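Local structure of putative ribose operon repressor (Burkholderia thailandensis, 3EGC) at residues E199-A204 with V216-F221. The protein is probably a DNA-binding transcription repressor of the LacI family, whose sugar-binding-protein-like domain is consistent with sensing a small effector. Sequence-based numbering, arbitrary orientation.
Sequences EGAMQA and VEIVSF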
ATOM      1  N   GLU A 199      12.526   6.005   2.703  1.00 29.51           N
ATOM      2  CA  GLU A 199      12.975   4.831   3.496  1.00 29.64           C
ATOM      3  C   GLU A 199      14.500   4.598   3.328  1.00 29.39           C
ATOM      4  O   GLU A 199      15.231   4.512   4.288  1.00 29.90           O
ATOM      5  CB  GLU A 199      12.182   3.572   3.093  1.00 29.22           C
ATOM      6  CG  GLU A 199      10.637   3.732   3.205  1.00 30.08           C
ATOM      7  CD  GLU A 199       9.909   2.504   2.805  1.00 31.70           C
ATOM      8  OE1 GLU A 199      10.452   1.732   1.965  1.00 29.43           O
ATOM      9  OE2 GLU A 199       8.785   2.303   3.335  1.00 31.55           O
ATOM     10  N   GLY A 200      14.986   4.538   2.096  1.00 29.64           N
ATOM     11  CA  GLY A 200      16.419   4.361   1.843  1.00 29.98           C
ATOM     12  C   GLY A 200      17.326   5.451   2.419  1.00 30.96           C
ATOM     13  O   GLY A 200      18.403   5.161   2.979  1.00 31.23           O
ATOM     14  N   ALA A 201      16.917   6.712   2.295  1.00 31.10           N
ATOM     15  CA  ALA A 201      17.628   7.814   3.018  1.00 31.91           C
ATOM     16  C   ALA A 201      17.617   7.662   4.554  1.00 32.01           C
ATOM     17  O   ALA A 201      18.626   7.880   5.182  1.00 32.16           O
ATOM     18  CB  ALA A 201      17.091   9.256   2.588  1.00 30.84           C
ATOM     19  N   MET A 202      16.489   7.257   5.138  1.00 32.07           N
ATOM     20  CA  MET A 202      16.462   6.921   6.567  1.00 32.36           C
ATOM     21  C   MET A 202      17.420   5.762   6.865  1.00 32.92           C
ATOM     22  O   MET A 202      18.133   5.790   7.823  1.00 32.34           O
ATOM     23  CB  MET A 202      15.026   6.631   7.094  1.00 31.13           C
ATOM     24  CG  MET A 202      14.053   7.873   7.126  1.00 32.47           C
ATOM     25  SD  MET A 202      14.536   9.374   8.111  1.00 23.69           S
ATOM     26  CE  MET A 202      14.372   8.688   9.753  1.00 31.24           C
ATOM     27  N   GLN A 203      17.412   4.734   6.025  1.00 33.81           N
ATOM     28  CA  GLN A 203      18.354   3.645   6.193  1.00 34.11           C
ATOM     29  C   GLN A 203      19.790   4.126   6.137  1.00 34.85           C
ATOM     30  O   GLN A 203      20.601   3.739   6.980  1.00 34.65           O
ATOM     31  CB  GLN A 203      18.107   2.503   5.211  1.00 33.63           C
ATOM     32  CG  GLN A 203      16.882   1.677   5.598  1.00 32.36           C
ATOM     33  CD  GLN A 203      16.207   1.003   4.431  1.00 33.36           C
ATOM     34  OE1 GLN A 203      15.132   0.388   4.601  1.00 34.95           O
ATOM     35  NE2 GLN A 203      16.809   1.106   3.240  1.00 29.62           N
ATOM     36  N   ALA A 204      20.105   4.957   5.146  1.00 34.91           N
ATOM     37  CA  ALA A 204      21.465   5.502   5.051  1.00 35.34           C
ATOM     38  C   ALA A 204      21.874   6.242   6.336  1.00 35.93           C
ATOM     39  O   ALA A 204      22.948   6.052   6.827  1.00 35.14           O
ATOM     40  CB  ALA A 204      21.626   6.409   3.833  1.00 34.59           C
ATOM     41  N   VAL A 216      20.745  15.804   9.397  1.00 36.47           N
ATOM     42  CA  VAL A 216      20.145  15.920   8.048  1.00 35.21           C
ATOM     43  C   VAL A 216      18.648  16.034   8.141  1.00 34.70           C
ATOM     44  O   VAL A 216      18.016  15.187   8.762  1.00 35.30           O
ATOM     45  CB  VAL A 216      20.489  14.640   7.206  1.00 36.41           C
ATOM     46  CG1 VAL A 216      19.739  14.554   5.844  1.00 34.29           C
ATOM     47  CG2 VAL A 216      22.055  14.454   7.041  1.00 35.21           C
ATOM     48  N   GLU A 217      18.070  17.074   7.559  1.00 34.21           N
ATOM     49  CA  GLU A 217      16.614  17.144   7.406  1.00 34.35           C
ATOM     50  C   GLU A 217      16.175  16.596   6.043  1.00 33.82           C
ATOM     51  O   GLU A 217      17.006  16.418   5.138  1.00 33.13           O
ATOM     52  CB  GLU A 217      16.051  18.550   7.715  1.00 34.58           C
ATOM     53  CG  GLU A 217      15.979  18.839   9.249  1.00 36.97           C
ATOM     54  CD  GLU A 217      15.553  20.266   9.614  1.00 42.68           C
ATOM     55  OE1 GLU A 217      15.206  21.088   8.744  1.00 43.73           O
ATOM     56  OE2 GLU A 217      15.528  20.574  10.814  1.00 47.31           O
ATOM     57  N   ILE A 218      14.882  16.289   5.929  1.00 33.23           N
ATOM     58  CA  ILE A 218      14.322  15.630   4.768  1.00 32.00           C
ATOM     59  C   ILE A 218      12.936  16.129   4.415  1.00 31.79           C
ATOM     60  O   ILE A 218      12.051  16.182   5.278  1.00 31.40           O
ATOM     61  CB  ILE A 218      14.208  14.078   4.977  1.00 32.24           C
ATOM     62  CG1 ILE A 218      15.596  13.462   5.221  1.00 32.78           C
ATOM     63  CG2 ILE A 218      13.472  13.418   3.773  1.00 30.92           C
ATOM     64  CD1 ILE A 218      15.570  11.899   5.525  1.00 31.69           C
ATOM     65  N   VAL A 219      12.735  16.505   3.151  1.00 31.15           N
ATOM     66  CA  VAL A 219      11.364  16.688   2.676  1.00 31.59           C
ATOM     67  C   VAL A 219      11.158  15.614   1.610  1.00 31.72           C
ATOM     68  O   VAL A 219      12.093  15.290   0.897  1.00 31.94           O
ATOM     69  CB  VAL A 219      11.097  18.119   2.120  1.00 31.31           C
ATOM     70  CG1 VAL A 219      11.200  19.103   3.229  1.00 30.45           C
ATOM     71  CG2 VAL A 219      12.145  18.506   0.937  1.00 31.42           C
ATOM     72  N   SER A 220       9.941  15.093   1.517  1.00 31.58           N
ATOM     73  CA  SER A 220       9.646  13.950   0.712  1.00 32.53           C
ATOM     74  C   SER A 220       8.361  14.173  -0.084  1.00 32.85           C
ATOM     75  O   SER A 220       7.502  14.938   0.356  1.00 33.34           O
ATOM     76  CB  SER A 220       9.469  12.728   1.612  1.00 32.82           C
ATOM     77  OG  SER A 220       9.216  11.546   0.863  1.00 33.41           O
ATOM     78  N   PHE A 221       8.232  13.506  -1.241  1.00 32.01           N
ATOM     79  CA  PHE A 221       6.921  13.297  -1.857  1.00 31.95           C
ATOM     80  C   PHE A 221       6.181  12.109  -1.199  1.00 31.59           C
ATOM     81  O   PHE A 221       6.806  11.217  -0.647  1.00 30.40           O
ATOM     82  CB  PHE A 221       7.012  13.012  -3.366  1.00 31.84           C
ATOM     83  CG  PHE A 221       7.176  14.258  -4.229  1.00 32.13           C
ATOM     84  CD1 PHE A 221       6.213  14.571  -5.162  1.00 31.11           C
ATOM     85  CD2 PHE A 221       8.330  15.054  -4.154  1.00 32.16           C
ATOM     86  CE1 PHE A 221       6.346  15.666  -5.994  1.00 33.37           C
ATOM     87  CE2 PHE A 221       8.485  16.167  -4.972  1.00 32.91           C
ATOM     88  CZ  PHE A 221       7.510  16.490  -5.896  1.00 32.85           C
TER
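Ile218 reaches from its strand toward the helix with one methyl group, CD1, and sets it against two neighbouring residues there, Ala201 and Met202. The chi2 of Ile218 is extended (177°), which carries CD1 as far out along the CG1 branch as the side chain allows. The side chains bridge the 8.7 Å between the two backbones, measured from Ala201 CA to Ile218 CA, and Ala201 CB and Ile218 CD1 approach to 4.2 Å. Here Ala201 supplies only a methyl, pointed toward the strand and small enough to let helix and strand come close, and the long branched isoleucine does most of the reaching. The second touch is closer, with Met202 SD 3.8 Å from Ile218 CD1. The CB of Met202 points along the flank of the contact rather than at the strand; chi1 (-68°, CG anti to the carbonyl carbon) and a bent chi2 (-58°) then bring the sulfur to the isoleucine at a slant, while the further bend at chi3 only sets where CE goes. A flexible thioether suits this place because it can curl to follow a neighbour's shape, while its polarisable sulfur packs well against a methyl. All three residues are buried and the contact is entirely apolar, with 94 Å² of surface hidden between the two segments.

Further along the strand, Ser220 faces the start of the same helix, where its OG hydrogen-bonds Thr198 OG1. Helix 195-208 and strand 217-221 are the last two elements of a beta-alpha-beta unit opened by strand 189-192, which pairs in parallel with 217-221; Ile218 also touches Thr192 there. On the other face of the sheet, Val219 packs against helix 109-122, whereas Met202 also touches Tyr212 of its own chain and Phe229 of the second subunit.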